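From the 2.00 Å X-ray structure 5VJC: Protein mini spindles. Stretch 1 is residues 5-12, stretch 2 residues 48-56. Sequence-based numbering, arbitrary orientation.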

# COMPACT_ATOMS: atom_id res chain seq x y z
N SER A 5 -1.46 -32.63 -0.17
CA SER A 5 -1.87 -31.51 -1.00
C SER A 5 -1.27 -30.21 -0.48
O SER A 5 -1.75 -29.67 0.51
CB SER A 5 -3.40 -31.41 -1.05
OG SER A 5 -3.83 -30.35 -1.91
N PRO A 6 -0.20 -29.71 -1.13
CA PRO A 6 0.47 -28.51 -0.61
C PRO A 6 -0.48 -27.32 -0.61
O PRO A 6 -1.42 -27.32 -1.40
CB PRO A 6 1.63 -28.29 -1.60
CG PRO A 6 1.15 -28.91 -2.88
CD PRO A 6 0.31 -30.10 -2.46
N LEU A 7 -0.26 -26.35 0.28
CA LEU A 7 -1.14 -25.19 0.37
C LEU A 7 -1.22 -24.47 -0.97
O LEU A 7 -2.30 -24.14 -1.46
CB LEU A 7 -0.65 -24.22 1.45
CG LEU A 7 -0.67 -24.69 2.90
CD1 LEU A 7 -0.31 -23.55 3.83
CD2 LEU A 7 -2.04 -25.26 3.27
N LEU A 8 -0.06 -24.24 -1.56
CA LEU A 8 0.04 -23.52 -2.81
C LEU A 8 0.79 -24.37 -3.81
O LEU A 8 1.75 -25.07 -3.45
CB LEU A 8 0.75 -22.18 -2.61
CG LEU A 8 0.06 -21.20 -1.66
CD1 LEU A 8 0.91 -19.96 -1.51
CD2 LEU A 8 -1.33 -20.84 -2.18
N CYS A 9 0.38 -24.32 -5.07
CA CYS A 9 1.01 -25.15 -6.08
C CYS A 9 1.94 -24.30 -6.95
O CYS A 9 1.52 -23.26 -7.49
CB CYS A 9 -0.07 -25.86 -6.91
SG CYS A 9 0.56 -26.82 -8.33
N ALA A 10 3.20 -24.70 -7.06
CA ALA A 10 4.11 -24.05 -8.00
C ALA A 10 3.67 -24.41 -9.40
O ALA A 10 3.79 -25.56 -9.83
CB ALA A 10 5.56 -24.46 -7.76
N ASN A 11 3.13 -23.43 -10.11
CA ASN A 11 2.71 -23.62 -11.48
C ASN A 11 2.87 -22.29 -12.17
O ASN A 11 3.34 -21.33 -11.56
CB ASN A 11 1.27 -24.15 -11.55
CG ASN A 11 0.28 -23.23 -10.85
OD1 ASN A 11 0.38 -22.01 -10.93
ND2 ASN A 11 -0.70 -23.83 -10.15
N SER A 12 2.48 -22.23 -13.44
CA SER A 12 2.64 -21.00 -14.22
C SER A 12 1.29 -20.36 -14.50
O SER A 12 1.14 -19.61 -15.46
CB SER A 12 3.36 -21.30 -15.54
OG SER A 12 2.55 -22.13 -16.34
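Stretch 2 (48-56) TANVNKALI

Stretch 2 leaves one helix, crosses a short connection and enters another, and it is along this connection that it lies against the irregular chain of stretch 1, which has no regular helix or strand. The two run antiparallel: the CA atoms of Leu7 and Asn52 are 4.8 Å apart, those of Leu8 and Val51 5.0 Å, and those of Cys9 and Asn50 6.1 Å. Asn50 leaves the first helix with positive phi (60°) in a Schellman motif, and Val51 and Asn52 then adopt extended psi values before the helix that begins at Lys53.

Asn52 is central to the contact. Asn52 N donates to Leu7 O (3.0 Å, 162°), while its side chain, chi1 t and chi2 -72°, serves both neighbours with its two ends. Asn52 OD1 turns to the new helix as its N-cap, accepting from Leu55 N at 3.0 Å and, weakly, from Ala54 N at 2.8 Å; Asn52 ND2 is thereby left to reach Ser5 O at 3.2 Å. Ser5 itself is poorly ordered.

The CA-to-CB bond of Leu55, in the first turn of the helix, points toward stretch 1. With chi1 t and chi2 p, Leu55 CD2 lies 4.2 Å from Leu7 CB. Leu8 behaves differently: its CA-to-CB bond points away, yet the m,t rotamer brings the end of the side chain back, so that Leu8 CD2 meets Val51 CG2 at 3.9 Å. Val51 itself is t and buried.

Toward the first helix, Cys9 CB packs 4.1 Å from Asn50 CB, the CA-to-CB bonds of both pointing toward the opposing stretch. A water accepts from Cys9 N (2.7 Å) and donates to Ala49 O (3.0 Å), bridging the backbones where they no longer bond directly. The same carbonyl receives a weak hydrogen bond from Asn11, whose p rotamer places Asn11 ND2 3.0 Å from Ala49 O. Together the two stretches bury 419 Å², both sides summed.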

# COMPACT_ATOMS: atom_id res chain seq x y z
N THR A 48 -8.91 -22.67 -9.88
CA THR A 48 -8.16 -22.93 -11.11
C THR A 48 -6.66 -23.11 -10.88
O THR A 48 -6.01 -23.92 -11.56
CB THR A 48 -8.39 -21.80 -12.12
OG1 THR A 48 -9.80 -21.73 -12.42
CG2 THR A 48 -7.59 -22.00 -13.40
N ALA A 49 -6.11 -22.39 -9.90
CA ALA A 49 -4.68 -22.47 -9.61
C ALA A 49 -4.28 -23.66 -8.72
O ALA A 49 -3.12 -23.80 -8.36
CB ALA A 49 -4.21 -21.15 -8.96
N ASN A 50 -5.23 -24.54 -8.38
CA ASN A 50 -4.95 -25.66 -7.47
C ASN A 50 -4.48 -25.23 -6.07
O ASN A 50 -3.72 -25.94 -5.41
CB ASN A 50 -3.92 -26.62 -8.07
CG ASN A 50 -4.45 -27.36 -9.29
OD1 ASN A 50 -5.62 -27.74 -9.34
ND2 ASN A 50 -3.59 -27.55 -10.28
N VAL A 51 -4.92 -24.07 -5.63
CA VAL A 51 -4.74 -23.73 -4.22
C VAL A 51 -5.50 -24.78 -3.40
O VAL A 51 -6.62 -25.14 -3.75
CB VAL A 51 -5.24 -22.31 -3.90
CG1 VAL A 51 -5.28 -22.06 -2.40
CG2 VAL A 51 -4.34 -21.28 -4.60
N ASN A 52 -4.86 -25.31 -2.35
CA ASN A 52 -5.50 -26.26 -1.44
C ASN A 52 -6.96 -25.90 -1.18
O ASN A 52 -7.26 -24.77 -0.80
CB ASN A 52 -4.73 -26.32 -0.12
CG ASN A 52 -5.31 -27.34 0.85
OD1 ASN A 52 -6.38 -27.13 1.42
ND2 ASN A 52 -4.60 -28.44 1.05
N LYS A 53 -7.88 -26.83 -1.39
CA LYS A 53 -9.29 -26.47 -1.30
C LYS A 53 -9.77 -26.23 0.13
O LYS A 53 -10.73 -25.48 0.33
CB LYS A 53 -10.15 -27.53 -1.99
CG LYS A 53 -10.14 -27.37 -3.53
CD LYS A 53 -9.79 -28.66 -4.24
CE LYS A 53 -9.50 -28.42 -5.73
NZ LYS A 53 -10.69 -27.79 -6.36
N ALA A 54 -9.12 -26.82 1.12
CA ALA A 54 -9.49 -26.50 2.51
C ALA A 54 -9.07 -25.06 2.84
O ALA A 54 -9.78 -24.33 3.53
CB ALA A 54 -8.86 -27.48 3.48
N LEU A 55 -7.91 -24.66 2.32
CA LEU A 55 -7.39 -23.31 2.53
C LEU A 55 -8.35 -22.30 1.92
O LEU A 55 -8.72 -21.33 2.57
CB LEU A 55 -6.01 -23.17 1.92
CG LEU A 55 -5.24 -21.89 2.28
CD1 LEU A 55 -4.82 -21.92 3.76
CD2 LEU A 55 -4.04 -21.74 1.36
N ILE A 56 -8.75 -22.55 0.67
CA ILE A 56 -9.76 -21.73 0.01
C ILE A 56 -11.02 -21.59 0.88
O ILE A 56 -11.54 -20.48 1.05
CB ILE A 56 -10.16 -22.32 -1.37
CG1 ILE A 56 -9.00 -22.23 -2.36
CG2 ILE A 56 -11.39 -21.60 -1.94
CD1 ILE A 56 -9.30 -22.86 -3.74
O HOH W 1 -1.72 -22.83 -5.91